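USG-1 protein homolog (Pseudomonas aeruginosa, PDB 2HJS) probably acts as an NAD(P)-dependent oxidoreductase on aldehyde or oxo groups, a homodimer-forming relative of aspartate-semialdehyde dehydrogenase whose own reaction is not established. Local coordinates at residues H84-R89 with P104-P109; I96-A101 with K320-N325; E117-Q122 with F126-P131. All coordinates share one frame; numbering follows the deposited sequence.

Contact 1 (H84-R89 with P104-P109)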
loop_
_atom_site.group_PDB
_atom_site.type_symbol
_atom_site.label_atom_id
_atom_site.label_comp_id
_atom_site.label_asym_id
_atom_site.label_seq_id
_atom_site.Cartn_x
_atom_site.Cartn_y
_atom_site.Cartn_z
ATOM N N HIS A 84 33.956 11.267 -0.753
ATOM C CA HIS A 84 34.389 12.322 0.179
ATOM C C HIS A 84 34.217 12.097 1.686
ATOM O O HIS A 84 34.905 12.748 2.451
ATOM C CB HIS A 84 33.740 13.671 -0.176
ATOM C CG HIS A 84 34.108 14.188 -1.530
ATOM N ND1 HIS A 84 35.314 14.804 -1.792
ATOM C CD2 HIS A 84 33.420 14.193 -2.695
ATOM C CE1 HIS A 84 35.358 15.154 -3.065
ATOM N NE2 HIS A 84 34.220 14.798 -3.633
ATOM N N ALA A 85 33.301 11.236 2.133
ATOM C CA ALA A 85 32.975 11.221 3.574
ATOM C C ALA A 85 34.153 10.807 4.473
ATOM O O ALA A 85 34.425 11.449 5.494
ATOM C CB ALA A 85 31.729 10.382 3.875
ATOM N N GLU A 86 34.854 9.754 4.084
ATOM C CA GLU A 86 36.014 9.291 4.848
ATOM C C GLU A 86 37.127 10.310 4.815
ATOM O O GLU A 86 37.649 10.665 5.870
ATOM C CB GLU A 86 36.484 7.905 4.391
ATOM C CG GLU A 86 35.519 6.789 4.844
ATOM C CD GLU A 86 35.861 5.430 4.252
ATOM O OE1 GLU A 86 36.535 4.616 4.937
ATOM O OE2 GLU A 86 35.469 5.185 3.089
ATOM N N ARG A 87 37.474 10.794 3.617
ATOM C CA ARG A 87 38.457 11.887 3.454
ATOM C C ARG A 87 38.117 13.090 4.337
ATOM O O ARG A 87 38.988 13.630 5.006
ATOM C CB ARG A 87 38.593 12.305 1.987
ATOM C CG ARG A 87 39.482 11.359 1.163
ATOM C CD ARG A 87 39.352 11.528 -0.368
ATOM N NE ARG A 87 39.118 12.918 -0.767
ATOM C CZ ARG A 87 40.066 13.843 -0.960
ATOM N NH1 ARG A 87 39.692 15.072 -1.323
ATOM N NH2 ARG A 87 41.376 13.569 -0.801
ATOM N N ALA A 88 36.842 13.472 4.375
ATOM C CA ALA A 88 36.393 14.551 5.259
ATOM C C ALA A 88 36.646 14.259 6.737
ATOM O O ALA A 88 37.022 15.175 7.486
ATOM C CB ALA A 88 34.913 14.874 5.037
ATOM N N ARG A 89 36.414 13.009 7.163
ATOM C CA ARG A 89 36.618 12.658 8.569
ATOM C C ARG A 89 38.113 12.690 8.928
ATOM O O ARG A 89 38.492 13.150 10.026
ATOM C CB ARG A 89 35.965 11.322 8.966
ATOM C CG ARG A 89 36.704 10.678 10.093
ATOM C CD ARG A 89 35.904 9.907 11.085
ATOM N NE ARG A 89 35.996 8.496 10.803
ATOM C CZ ARG A 89 35.659 7.511 11.635
ATOM N NH1 ARG A 89 35.247 7.746 12.875
ATOM N NH2 ARG A 89 35.769 6.268 11.224
ATOM N N PRO A 104 27.344 -1.057 6.701
ATOM C CA PRO A 104 26.886 -0.847 8.079
ATOM C C PRO A 104 27.963 -0.569 9.138
ATOM O O PRO A 104 27.617 -0.174 10.251
ATOM C CB PRO A 104 26.210 -2.182 8.399
ATOM C CG PRO A 104 27.044 -3.208 7.625
ATOM C CD PRO A 104 27.661 -2.474 6.435
ATOM N N SER A 105 29.240 -0.766 8.812
ATOM C CA SER A 105 30.269 -0.756 9.841
ATOM C C SER A 105 31.144 0.494 9.860
ATOM O O SER A 105 31.510 0.966 10.938
ATOM C CB SER A 105 31.133 -2.021 9.768
ATOM O OG SER A 105 31.964 -2.012 8.624
ATOM N N VAL A 106 31.480 1.020 8.682
ATOM C CA VAL A 106 32.310 2.218 8.593
ATOM C C VAL A 106 31.549 3.420 9.147
ATOM O O VAL A 106 32.104 4.181 9.950
ATOM C CB VAL A 106 32.869 2.478 7.165
ATOM C CG1 VAL A 106 33.604 3.819 7.115
ATOM C CG2 VAL A 106 33.840 1.362 6.760
ATOM N N ALA A 107 30.284 3.568 8.730
ATOM C CA ALA A 107 29.406 4.606 9.265
ATOM C C ALA A 107 28.094 3.973 9.735
ATOM O O ALA A 107 27.141 3.849 8.973
ATOM C CB ALA A 107 29.158 5.721 8.240
ATOM N N PRO A 108 28.058 3.552 11.008
ATOM C CA PRO A 108 26.878 2.912 11.581
ATOM C C PRO A 108 25.681 3.875 11.638
ATOM O O PRO A 108 25.865 5.086 11.860
ATOM C CB PRO A 108 27.339 2.507 12.993
ATOM C CG PRO A 108 28.565 3.316 13.268
ATOM C CD PRO A 108 29.182 3.670 11.970
ATOM N N PRO A 109 24.467 3.355 11.369
ATOM C CA PRO A 109 23.274 4.184 11.535
ATOM C C PRO A 109 22.977 4.516 13.002
ATOM O O PRO A 109 22.983 3.616 13.849
ATOM C CB PRO A 109 22.159 3.343 10.918
ATOM C CG PRO A 109 22.668 1.916 10.940
ATOM C CD PRO A 109 24.157 1.995 10.865
#
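Val-106 meets helix 78-90 at two residues one turn apart, Glu-86 and Arg-89. The helix is the connection of a beta-alpha-beta crossover in the Rossmann-like NAD binding domain, joining the parallel neighbours 71-74 and 94-97, and 104-109 belongs to the irregular chain that follows the second of these strands. Along the helix, the carbonyl of His-84 receives Ala-88 N, and that of Ala-85 receives Arg-89 N at 3.0 Å from Ala-85 O; these bonds continue the helix past a kink at 86-87, where the backbone N atoms of Glu-86 and Arg-87 lack a bond to the preceding turn. Ala-85 packs on Val-95 of the sheet. At Glu-86, CG stands beside the backbone N (chi1 -73°) and the chain runs on extended, which carries the carboxylate across to the valine. There OE1 lies 3.7 Å from Val-106 CG1, and CD is 4.0 Å from that same methyl, with the two side chains crossing at about a right angle. This is van der Waals contact between a carboxylate and a methyl, at the surface, with no hydrogen bond between the segments. Leu-127 of the edge strand touches Glu-86, Arg-89 and Val-106 alike, so helix and loop share a strand residue as common packing partner. The side chain of Arg-89 leaves its backbone toward the loop, but its guanidinium is held elsewhere: NH1 donates to Pro-125 O. What it offers 104-109 is proximity alone, with Arg-89 NH2 4.4 Å from Val-106 O, too long for a hydrogen bond.

Contact 2 (I96-A101 with K320-N325)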
loop_
_atom_site.group_PDB
_atom_site.type_symbol
_atom_site.label_atom_id
_atom_site.label_comp_id
_atom_site.label_asym_id
_atom_site.label_seq_id
_atom_site.Cartn_x
_atom_site.Cartn_y
_atom_site.Cartn_z
ATOM N N ILE A 96 27.925 13.314 9.225
ATOM C CA ILE A 96 26.656 12.610 9.264
ATOM C C ILE A 96 26.201 12.376 7.821
ATOM O O ILE A 96 25.887 13.333 7.109
ATOM C CB ILE A 96 25.592 13.370 10.066
ATOM C CG1 ILE A 96 25.985 13.431 11.543
ATOM C CG2 ILE A 96 24.193 12.703 9.932
ATOM C CD1 ILE A 96 25.331 14.599 12.234
ATOM N N ASP A 97 26.186 11.112 7.395
ATOM C CA ASP A 97 25.898 10.775 6.014
ATOM C C ASP A 97 24.477 10.235 5.863
ATOM O O ASP A 97 24.153 9.203 6.418
ATOM C CB ASP A 97 26.901 9.723 5.524
ATOM C CG ASP A 97 26.626 9.255 4.084
ATOM O OD1 ASP A 97 25.949 9.983 3.315
ATOM O OD2 ASP A 97 27.081 8.138 3.725
ATOM N N LEU A 98 23.635 10.932 5.108
ATOM C CA LEU A 98 22.245 10.538 4.977
ATOM C C LEU A 98 22.028 9.495 3.856
ATOM O O LEU A 98 20.944 8.979 3.717
ATOM C CB LEU A 98 21.355 11.762 4.755
ATOM C CG LEU A 98 21.191 12.787 5.920
ATOM C CD1 LEU A 98 22.431 13.715 6.188
ATOM C CD2 LEU A 98 20.021 13.655 5.650
ATOM N N SER A 99 23.063 9.197 3.073
ATOM C CA SER A 99 22.913 8.345 1.893
ATOM C C SER A 99 23.084 6.868 2.245
ATOM O O SER A 99 22.765 6.002 1.453
ATOM C CB SER A 99 23.942 8.736 0.842
ATOM O OG SER A 99 25.228 8.367 1.282
ATOM N N GLY A 100 23.603 6.592 3.440
ATOM C CA GLY A 100 23.893 5.211 3.857
ATOM C C GLY A 100 25.008 4.496 3.100
ATOM O O GLY A 100 25.167 3.269 3.231
ATOM N N ALA A 101 25.794 5.257 2.329
ATOM C CA ALA A 101 26.781 4.697 1.403
ATOM C C ALA A 101 27.842 3.860 2.091
ATOM O O ALA A 101 28.425 2.984 1.460
ATOM C CB ALA A 101 27.450 5.805 0.604
ATOM N N LYS A 320 11.247 15.330 7.760
ATOM C CA LYS A 320 11.297 14.588 9.015
ATOM C C LYS A 320 12.190 13.330 8.960
ATOM O O LYS A 320 13.200 13.276 9.637
ATOM C CB LYS A 320 9.885 14.228 9.517
ATOM C CG LYS A 320 9.884 13.248 10.722
ATOM C CD LYS A 320 10.652 13.870 11.944
ATOM C CE LYS A 320 10.545 13.018 13.208
ATOM N NZ LYS A 320 9.190 12.990 13.838
ATOM N N GLY A 321 11.820 12.330 8.161
ATOM C CA GLY A 321 12.545 11.060 8.148
ATOM C C GLY A 321 14.024 11.254 7.878
ATOM O O GLY A 321 14.860 10.759 8.633
ATOM N N ALA A 322 14.350 12.022 6.840
ATOM C CA ALA A 322 15.746 12.286 6.499
ATOM C C ALA A 322 16.327 13.484 7.274
ATOM O O ALA A 322 17.158 13.292 8.185
ATOM C CB ALA A 322 15.896 12.487 5.006
ATOM N N ALA A 323 15.895 14.701 6.928
ATOM C CA ALA A 323 16.573 15.935 7.386
ATOM C C ALA A 323 16.541 16.217 8.894
ATOM O O ALA A 323 17.583 16.505 9.501
ATOM C CB ALA A 323 16.064 17.177 6.598
ATOM N N LEU A 324 15.352 16.202 9.498
ATOM C CA LEU A 324 15.268 16.519 10.927
ATOM C C LEU A 324 16.006 15.473 11.752
ATOM O O LEU A 324 16.716 15.826 12.677
ATOM C CB LEU A 324 13.821 16.676 11.407
ATOM C CG LEU A 324 13.690 17.083 12.879
ATOM C CD1 LEU A 324 14.370 18.443 13.146
ATOM C CD2 LEU A 324 12.224 17.131 13.250
ATOM N N ASN A 325 15.889 14.194 11.405
ATOM C CA ASN A 325 16.662 13.190 12.152
ATOM C C ASN A 325 18.181 13.445 12.095
ATOM O O ASN A 325 18.888 13.298 13.103
ATOM C CB ASN A 325 16.321 11.766 11.686
ATOM C CG ASN A 325 14.986 11.282 12.223
ATOM O OD1 ASN A 325 14.696 11.437 13.415
ATOM N ND2 ASN A 325 14.160 10.671 11.344
#
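The flat group that receives Leu-98 is the peptide linking Ala-322 to Ala-323: methyl CD2 sits over one face of it, above the carbonyl oxygen, 3.8 Å from Ala-322 O and 4.0 Å from Ala-322 C. The same Leu-98 CD2 also reaches Ala-322 CB at 4.3 Å, so a single methyl makes the contact between the end of strand 94-97 and helix 317-336. Next to it in the chain, the carboxylate of Asp-97 is gripped at OD1 from two directions. Ser-99 N comes from above the carboxylate plane, 3.0 Å from Asp-97 OD1, closing an Asx turn, while Ser-99 OG uses the syn lone pair of OD1. Asp-97 OD2 has Ser-81 OG of helix 78-90 as a partner. On the helix side, Asn-325 folds back along its own backbone, and Gly-321 O lies near the plane of its amide, 2.8 Å from ND2. Val-18 of helix 17-28 touches both Leu-98 and Ala-322 and so extends the apolar patch. No polar group of one segment bonds to the other; what joins them is dispersion and the exclusion of water, without a directional bond.

Contact 3 (E117-Q122 with F126-P131)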
loop_
_atom_site.group_PDB
_atom_site.type_symbol
_atom_site.label_atom_id
_atom_site.label_comp_id
_atom_site.label_asym_id
_atom_site.label_seq_id
_atom_site.Cartn_x
_atom_site.Cartn_y
_atom_site.Cartn_z
ATOM N N GLU A 117 22.785 5.869 22.507
ATOM C CA GLU A 117 23.841 5.289 23.337
ATOM C C GLU A 117 24.928 4.588 22.512
ATOM O O GLU A 117 25.980 4.242 23.041
ATOM C CB GLU A 117 23.239 4.355 24.406
ATOM C CG GLU A 117 22.360 3.224 23.878
ATOM C CD GLU A 117 20.948 3.638 23.451
ATOM O OE1 GLU A 117 20.590 4.827 23.496
ATOM O OE2 GLU A 117 20.178 2.746 23.067
ATOM N N ARG A 118 24.670 4.397 21.221
ATOM C CA ARG A 118 25.671 3.871 20.306
ATOM C C ARG A 118 26.735 4.885 19.935
ATOM O O ARG A 118 27.769 4.491 19.381
ATOM C CB ARG A 118 25.082 3.337 19.012
ATOM C CG ARG A 118 26.210 3.096 18.058
ATOM C CD ARG A 118 25.798 2.521 16.793
ATOM N NE ARG A 118 26.112 1.091 16.704
ATOM C CZ ARG A 118 27.329 0.584 16.562
ATOM N NH1 ARG A 118 28.405 1.372 16.544
ATOM N NH2 ARG A 118 27.459 -0.734 16.459
ATOM N N LEU A 119 26.462 6.176 20.189
ATOM C CA LEU A 119 27.461 7.223 20.011
ATOM C C LEU A 119 28.575 7.094 21.016
ATOM O O LEU A 119 29.751 7.294 20.675
ATOM C CB LEU A 119 26.861 8.615 20.175
ATOM C CG LEU A 119 26.135 9.094 18.940
ATOM C CD1 LEU A 119 25.848 10.554 19.158
ATOM C CD2 LEU A 119 27.016 8.862 17.711
ATOM N N ALA A 120 28.176 6.782 22.254
ATOM C CA ALA A 120 29.063 6.710 23.415
ATOM C C ALA A 120 30.329 5.850 23.213
ATOM O O ALA A 120 31.271 5.959 23.994
ATOM C CB ALA A 120 28.275 6.251 24.653
ATOM N N SER A 121 30.349 5.046 22.149
ATOM C CA SER A 121 31.441 4.132 21.865
ATOM C C SER A 121 32.378 4.516 20.721
ATOM O O SER A 121 33.408 3.878 20.580
ATOM C CB SER A 121 30.895 2.727 21.603
ATOM O OG SER A 121 30.333 2.602 20.305
ATOM N N GLN A 122 32.024 5.508 19.895
ATOM C CA GLN A 122 32.931 5.996 18.825
ATOM C C GLN A 122 33.759 7.173 19.359
ATOM O O GLN A 122 33.318 7.896 20.271
ATOM C CB GLN A 122 32.150 6.404 17.543
ATOM C CG GLN A 122 32.612 5.721 16.162
ATOM C CD GLN A 122 32.053 6.397 14.832
ATOM O OE1 GLN A 122 31.783 7.620 14.781
ATOM N NE2 GLN A 122 31.943 5.588 13.751
ATOM N N PHE A 126 33.536 11.889 14.353
ATOM C CA PHE A 126 32.561 10.839 14.128
ATOM C C PHE A 126 32.325 10.618 12.633
ATOM O O PHE A 126 32.573 11.498 11.800
ATOM C CB PHE A 126 31.249 11.148 14.864
ATOM C CG PHE A 126 31.406 11.322 16.365
ATOM C CD1 PHE A 126 31.300 10.234 17.221
ATOM C CD2 PHE A 126 31.668 12.583 16.918
ATOM C CE1 PHE A 126 31.434 10.391 18.597
ATOM C CE2 PHE A 126 31.817 12.751 18.308
ATOM C CZ PHE A 126 31.695 11.654 19.145
ATOM N N LEU A 127 31.895 9.414 12.290
ATOM C CA LEU A 127 31.404 9.138 10.954
ATOM C C LEU A 127 30.195 8.218 11.073
ATOM O O LEU A 127 30.322 7.012 11.321
ATOM C CB LEU A 127 32.517 8.562 10.068
ATOM C CG LEU A 127 32.115 7.993 8.699
ATOM C CD1 LEU A 127 31.377 9.025 7.834
ATOM C CD2 LEU A 127 33.333 7.439 7.963
ATOM N N LEU A 128 29.011 8.810 10.926
ATOM C CA LEU A 128 27.771 8.128 11.242
ATOM C C LEU A 128 26.852 8.235 10.070
ATOM O O LEU A 128 26.966 9.174 9.282
ATOM C CB LEU A 128 27.087 8.794 12.437
ATOM C CG LEU A 128 27.998 9.025 13.645
ATOM C CD1 LEU A 128 27.420 10.094 14.540
ATOM C CD2 LEU A 128 28.235 7.713 14.383
ATOM N N SER A 129 25.923 7.283 9.972
ATOM C CA SER A 129 24.858 7.360 8.984
ATOM C C SER A 129 23.563 7.796 9.656
ATOM O O SER A 129 23.235 7.372 10.768
ATOM C CB SER A 129 24.647 6.007 8.275
ATOM O OG SER A 129 25.785 5.655 7.502
ATOM N N SER A 130 22.818 8.642 8.980
ATOM C CA SER A 130 21.442 8.859 9.391
ATOM C C SER A 130 20.560 8.012 8.445
ATOM O O SER A 130 20.701 8.120 7.231
ATOM C CB SER A 130 21.130 10.355 9.349
ATOM O OG SER A 130 19.951 10.657 10.051
ATOM N N PRO A 131 19.645 7.172 8.996
ATOM C CA PRO A 131 18.874 6.185 8.216
ATOM C C PRO A 131 18.029 6.788 7.086
ATOM O O PRO A 131 17.683 7.983 7.115
ATOM C CB PRO A 131 17.940 5.528 9.258
ATOM C CG PRO A 131 18.511 5.892 10.581
ATOM C CD PRO A 131 19.263 7.170 10.421
#
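An unusual first torsion at Gln-122 (chi1 -126°), followed by a chain extended beyond CG, lays its amide alongside the backbone of Leu-127. Two bonds result. Leu-127 N donates to Gln-122 OE1 at 3.1 Å, nearly straight at 162°, and Gln-122 NE2 donates to Leu-127 O at 3.2 Å, lying above that carbonyl's plane. The amide is thereby fixed against rotation and its flip state is decided. Phe-126, with CG beside its backbone N (chi1 -58°), packs its ring on the same residue: CD1 is 3.9 Å from Gln-122 CB, while Leu-119 O sits at the ring edge. The turn is closed by Gln-122 N bonding to that Leu-119 oxygen. Beneath the amide, Leu-119 and Leu-128 cross at about a right angle; their methyls CD2 and CD1 are modelled at 3.4 Å, closer than usual, so the exact distance is doubtful. Leu-333 of helix 317-336 touches both Leu-119 and Phe-126. Strand 127-129 is the outermost of its sheet, and Phe-126 and Leu-128 bond to strand 94-97 on the inner side. The glutamine therefore supplies Leu-127, on the outer edge, with the donor and acceptor that a further strand's backbone would offer.

How the contacts relate
From the N terminus, helix 78-90 enters first: contact 1 closes a short loop that runs through strand 94-97 to the chain at 104-109. Inside that loop lies 96-101, the first half of contact 2, whose partner waits more than two hundred residues on in helix 317-336; contacts 1 and 2 therefore cross. Contact 3 follows contact 1 in series, a tight local turn wholly within the long span of contact 2. Strand 127-129 draws all three together. It pairs with strand 94-97 through Asp-97 and Leu-128, and on its other side Ser-129 bonds to Ala-107 and Pro-108. The sheet edge is thus tied to helix, loop and the C-terminal helix.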